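Long-range contact in vacuolar aminopeptidase 1 (Saccharomyces cerevisiae, PDB 5JGF), which removes N-terminal amino acids from peptides in the yeast vacuole as a dodecameric zinc enzyme and is the major cargo of the cytoplasm-to-vacuole targeting pathway: residues 31-41 against 267-278. Sequence-based numbering, arbitrary orientation.
Sequences FFAELLDKHNF and SFAAMIALICYA
Phe-32 and Met-271 meet across the two helices by CH-pi and sulfur-aromatic contact. Met-271 CG sits over one face of the Phe-32 ring, 3.7 Å from its centroid and displaced toward the rim, while SD stands farther out above the same ring as a Met-aromatic contact. The thioether chain bends at chi2 (-56°) and again at chi3 (-48°), which carries CE to Leu-36 CD2, 3.8 Å away. At its edge the Phe-32 ring meets the backbone, CZ lying 3.8 Å from Phe-268 CA. With an alanine at Phe-32 the ring under Met-271 is gone, and a gap is likely to open beside Phe-268 CA, leaving the thioether freer to turn. Farther along, Ile-275 CG2 sits over the centre of the His-39 ring, close to the ring normal, a CH-pi contact.

The two helices, 25-38 and 261-278, run almost parallel (6°) with axes 11.1 Å apart and pack on the central mixed sheet of the M18 catalytic domain: Phe-32 and Met-271 rest on strand 289-295, Leu-36 and Phe-41 on strands 58-65 and 69-76. Ser-267, at the N-terminal end of segment 267-278, has its side chain about 8 Å from a bound zinc ion.

Purely apolar contacts fill the rest. Leu-36 CD2 comes within 3.5 Å of Ile-275 CD1 and also lies over the centre of one face of the Phe-41 ring. Phe-41 is placed by a Schellman motif through Asn-40 at the helix end, and its CZ meets Ala-278 CB edge-on at 3.7 Å. Leu-35 CD2 and Ile-272 CD1 touch where their side chains cross at about a right angle.

No direct hydrogen bond joins the segments; one water donates to Ile-275 O (2.8 Å) and accepts a weak bond from His-39 ND1.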
loop_
_atom_site.group_PDB
_atom_site.type_symbol
_atom_site.label_atom_id
_atom_site.label_comp_id
_atom_site.label_asym_id
_atom_site.label_seq_id
_atom_site.Cartn_x
_atom_site.Cartn_y
_atom_site.Cartn_z
ATOM N N PHE D 31 -30.893 39.287 -26.921
ATOM C CA PHE D 31 -31.327 38.754 -28.214
ATOM C C PHE D 31 -32.816 38.422 -28.207
ATOM O O PHE D 31 -33.550 38.777 -29.132
ATOM C CB PHE D 31 -30.544 37.475 -28.545
ATOM C CG PHE D 31 -31.083 36.717 -29.732
ATOM C CD1 PHE D 31 -30.686 37.039 -31.028
ATOM C CD2 PHE D 31 -31.995 35.679 -29.550
ATOM C CE1 PHE D 31 -31.191 36.331 -32.127
ATOM C CE2 PHE D 31 -32.505 34.970 -30.642
ATOM C CZ PHE D 31 -32.101 35.297 -31.931
ATOM N N PHE D 32 -33.255 37.714 -27.172
ATOM C CA PHE D 32 -34.659 37.334 -27.068
ATOM C C PHE D 32 -35.570 38.529 -26.814
ATOM O O PHE D 32 -36.713 38.551 -27.284
ATOM C CB PHE D 32 -34.855 36.286 -25.968
ATOM C CG PHE D 32 -34.306 34.928 -26.321
ATOM C CD1 PHE D 32 -34.622 34.332 -27.535
ATOM C CD2 PHE D 32 -33.475 34.247 -25.435
ATOM C CE1 PHE D 32 -34.116 33.071 -27.871
ATOM C CE2 PHE D 32 -32.965 32.987 -25.759
ATOM C CZ PHE D 32 -33.285 32.400 -26.980
ATOM N N ALA D 33 -35.076 39.510 -26.067
ATOM C CA ALA D 33 -35.857 40.709 -25.789
ATOM C C ALA D 33 -36.111 41.439 -27.095
ATOM O O ALA D 33 -37.215 41.926 -27.349
ATOM C CB ALA D 33 -35.101 41.620 -24.826
ATOM N N GLU D 34 -35.077 41.510 -27.923
ATOM C CA GLU D 34 -35.169 42.179 -29.211
ATOM C C GLU D 34 -36.141 41.454 -30.129
ATOM O O GLU D 34 -36.921 42.086 -30.849
ATOM C CB GLU D 34 -33.788 42.234 -29.849
ATOM C CG GLU D 34 -33.708 43.094 -31.087
ATOM C CD GLU D 34 -32.267 43.271 -31.552
ATOM O OE1 GLU D 34 -32.017 43.502 -32.750
ATOM O OE2 GLU D 34 -31.356 43.169 -30.712
ATOM N N LEU D 35 -36.093 40.125 -30.093
ATOM C CA LEU D 35 -36.976 39.294 -30.906
ATOM C C LEU D 35 -38.421 39.474 -30.454
ATOM O O LEU D 35 -39.339 39.557 -31.276
ATOM C CB LEU D 35 -36.576 37.822 -30.768
ATOM C CG LEU D 35 -37.392 36.813 -31.581
ATOM C CD1 LEU D 35 -37.184 37.082 -33.066
ATOM C CD2 LEU D 35 -36.962 35.390 -31.226
ATOM N N LEU D 36 -38.616 39.521 -29.140
ATOM C CA LEU D 36 -39.949 39.705 -28.574
ATOM C C LEU D 36 -40.497 41.085 -28.937
ATOM O O LEU D 36 -41.684 41.221 -29.249
ATOM C CB LEU D 36 -39.903 39.532 -27.053
ATOM C CG LEU D 36 -39.667 38.090 -26.593
ATOM C CD1 LEU D 36 -39.193 38.078 -25.147
ATOM C CD2 LEU D 36 -40.948 37.282 -26.755
ATOM N N ASP D 37 -39.639 42.104 -28.891
ATOM C CA ASP D 37 -40.060 43.461 -29.246
ATOM C C ASP D 37 -40.579 43.448 -30.678
ATOM O O ASP D 37 -41.654 43.967 -30.972
ATOM C CB ASP D 37 -38.893 44.452 -29.178
ATOM C CG ASP D 37 -38.456 44.764 -27.763
ATOM O OD1 ASP D 37 -39.260 44.593 -26.823
ATOM O OD2 ASP D 37 -37.300 45.208 -27.597
ATOM N N LYS D 38 -39.794 42.851 -31.566
ATOM C CA LYS D 38 -40.149 42.763 -32.973
ATOM C C LYS D 38 -41.479 42.053 -33.193
ATOM O O LYS D 38 -42.199 42.349 -34.145
ATOM C CB LYS D 38 -39.041 42.042 -33.748
ATOM C CG LYS D 38 -39.449 41.622 -35.148
ATOM C CD LYS D 38 -38.281 41.080 -35.948
ATOM C CE LYS D 38 -38.758 40.587 -37.307
ATOM N NZ LYS D 38 -37.676 40.618 -38.325
ATOM N N HIS D 39 -41.806 41.114 -32.313
ATOM C CA HIS D 39 -43.052 40.375 -32.447
ATOM C C HIS D 39 -44.170 40.914 -31.565
ATOM O O HIS D 39 -45.097 40.199 -31.182
ATOM C CB HIS D 39 -42.792 38.890 -32.203
ATOM C CG HIS D 39 -42.073 38.230 -33.337
ATOM N ND1 HIS D 39 -42.731 37.711 -34.432
ATOM C CD2 HIS D 39 -40.751 38.083 -33.589
ATOM C CE1 HIS D 39 -41.845 37.274 -35.309
ATOM N NE2 HIS D 39 -40.636 37.489 -34.822
ATOM N N ASN D 40 -44.056 42.197 -31.251
ATOM C CA ASN D 40 -45.051 42.914 -30.475
ATOM C C ASN D 40 -45.339 42.477 -29.045
ATOM O O ASN D 40 -46.481 42.552 -28.589
ATOM C CB ASN D 40 -46.352 42.965 -31.279
ATOM C CG ASN D 40 -46.141 43.532 -32.671
ATOM O OD1 ASN D 40 -46.284 42.829 -33.674
ATOM N ND2 ASN D 40 -45.782 44.809 -32.740
ATOM N N PHE D 41 -44.314 42.011 -28.338
ATOM C CA PHE D 41 -44.478 41.649 -26.934
ATOM C C PHE D 41 -44.073 42.928 -26.207
ATOM O O PHE D 41 -43.043 43.523 -26.520
ATOM C CB PHE D 41 -43.540 40.506 -26.524
ATOM C CG PHE D 41 -44.062 39.134 -26.858
ATOM C CD1 PHE D 41 -44.137 38.700 -28.175
ATOM C CD2 PHE D 41 -44.461 38.266 -25.842
ATOM C CE1 PHE D 41 -44.602 37.418 -28.480
ATOM C CE2 PHE D 41 -44.927 36.982 -26.134
ATOM C CZ PHE D 41 -44.997 36.559 -27.458
ATOM N N SER D 267 -33.522 26.619 -24.904
ATOM C CA SER D 267 -34.006 27.986 -24.730
ATOM C C SER D 267 -34.395 28.592 -26.074
ATOM O O SER D 267 -35.470 29.176 -26.207
ATOM C CB SER D 267 -32.940 28.853 -24.057
ATOM O OG SER D 267 -32.763 28.463 -22.705
ATOM N N PHE D 268 -33.523 28.441 -27.067
ATOM C CA PHE D 268 -33.779 28.968 -28.409
ATOM C C PHE D 268 -35.002 28.288 -29.029
ATOM O O PHE D 268 -35.909 28.957 -29.537
ATOM C CB PHE D 268 -32.558 28.734 -29.302
ATOM C CG PHE D 268 -32.710 29.260 -30.704
ATOM C CD1 PHE D 268 -32.430 30.594 -30.998
ATOM C CD2 PHE D 268 -33.120 28.419 -31.737
ATOM C CE1 PHE D 268 -32.552 31.083 -32.305
ATOM C CE2 PHE D 268 -33.247 28.897 -33.046
ATOM C CZ PHE D 268 -32.961 30.231 -33.328
ATOM N N ALA D 269 -35.024 26.958 -28.986
ATOM C CA ALA D 269 -36.138 26.204 -29.550
ATOM C C ALA D 269 -37.463 26.581 -28.890
ATOM O O ALA D 269 -38.481 26.720 -29.569
ATOM C CB ALA D 269 -35.890 24.704 -29.402
ATOM N N ALA D 270 -37.453 26.741 -27.569
ATOM C CA ALA D 270 -38.674 27.101 -26.853
ATOM C C ALA D 270 -39.149 28.513 -27.200
ATOM O O ALA D 270 -40.345 28.731 -27.412
ATOM C CB ALA D 270 -38.462 26.972 -25.343
ATOM N N MET D 271 -38.226 29.469 -27.257
ATOM C CA MET D 271 -38.596 30.847 -27.582
ATOM C C MET D 271 -39.106 30.980 -29.014
ATOM O O MET D 271 -40.083 31.690 -29.269
ATOM C CB MET D 271 -37.412 31.798 -27.381
ATOM C CG MET D 271 -37.120 32.151 -25.930
ATOM S SD MET D 271 -38.538 32.862 -25.035
ATOM C CE MET D 271 -39.092 34.057 -26.141
ATOM N N ILE D 272 -38.448 30.307 -29.951
ATOM C CA ILE D 272 -38.877 30.368 -31.342
ATOM C C ILE D 272 -40.268 29.756 -31.447
ATOM O O ILE D 272 -41.131 30.264 -32.162
ATOM C CB ILE D 272 -37.897 29.612 -32.268
ATOM C CG1 ILE D 272 -36.546 30.335 -32.293
ATOM C CG2 ILE D 272 -38.465 29.512 -33.678
ATOM C CD1 ILE D 272 -36.615 31.766 -32.796
ATOM N N ALA D 273 -40.493 28.666 -30.721
ATOM C CA ALA D 273 -41.796 28.017 -30.740
ATOM C C ALA D 273 -42.856 28.979 -30.209
ATOM O O ALA D 273 -43.950 29.081 -30.770
ATOM C CB ALA D 273 -41.767 26.753 -29.896
ATOM N N LEU D 274 -42.530 29.685 -29.130
ATOM C CA LEU D 274 -43.466 30.637 -28.536
ATOM C C LEU D 274 -43.820 31.744 -29.531
ATOM O O LEU D 274 -44.984 32.119 -29.667
ATOM C CB LEU D 274 -42.867 31.269 -27.275
ATOM C CG LEU D 274 -43.770 32.314 -26.606
ATOM C CD1 LEU D 274 -44.967 31.611 -25.987
ATOM C CD2 LEU D 274 -43.002 33.088 -25.545
ATOM N N ILE D 275 -42.806 32.265 -30.216
ATOM C CA ILE D 275 -43.005 33.329 -31.194
ATOM C C ILE D 275 -43.844 32.850 -32.377
ATOM O O ILE D 275 -44.758 33.551 -32.815
ATOM C CB ILE D 275 -41.640 33.891 -31.687
ATOM C CG1 ILE D 275 -41.275 35.139 -30.877
ATOM C CG2 ILE D 275 -41.702 34.247 -33.168
ATOM C CD1 ILE D 275 -41.262 34.930 -29.388
ATOM N N CYS D 276 -43.537 31.662 -32.889
ATOM C CA CYS D 276 -44.291 31.102 -34.008
ATOM C C CYS D 276 -45.739 30.907 -33.591
ATOM O O CYS D 276 -46.661 31.170 -34.361
ATOM C CB CYS D 276 -43.707 29.753 -34.435
ATOM S SG CYS D 276 -42.103 29.859 -35.245
ATOM N N TYR D 277 -45.928 30.435 -32.364
ATOM C CA TYR D 277 -47.256 30.199 -31.821
ATOM C C TYR D 277 -48.008 31.511 -31.615
ATOM O O TYR D 277 -49.189 31.624 -31.956
ATOM C CB TYR D 277 -47.134 29.437 -30.496
ATOM C CG TYR D 277 -48.374 29.464 -29.630
ATOM C CD1 TYR D 277 -48.450 30.302 -28.519
ATOM C CD2 TYR D 277 -49.470 28.647 -29.916
ATOM C CE1 TYR D 277 -49.585 30.327 -27.710
ATOM C CE2 TYR D 277 -50.607 28.666 -29.117
ATOM C CZ TYR D 277 -50.658 29.508 -28.017
ATOM O OH TYR D 277 -51.785 29.532 -27.226
ATOM N N ALA D 278 -47.311 32.500 -31.069
ATOM C CA ALA D 278 -47.892 33.811 -30.798
ATOM C C ALA D 278 -48.417 34.504 -32.054
ATOM O O ALA D 278 -49.365 35.290 -31.984
ATOM C CB ALA D 278 -46.860 34.700 -30.114
HETATM O O HOH W 1 -45.133 36.315 -33.121
#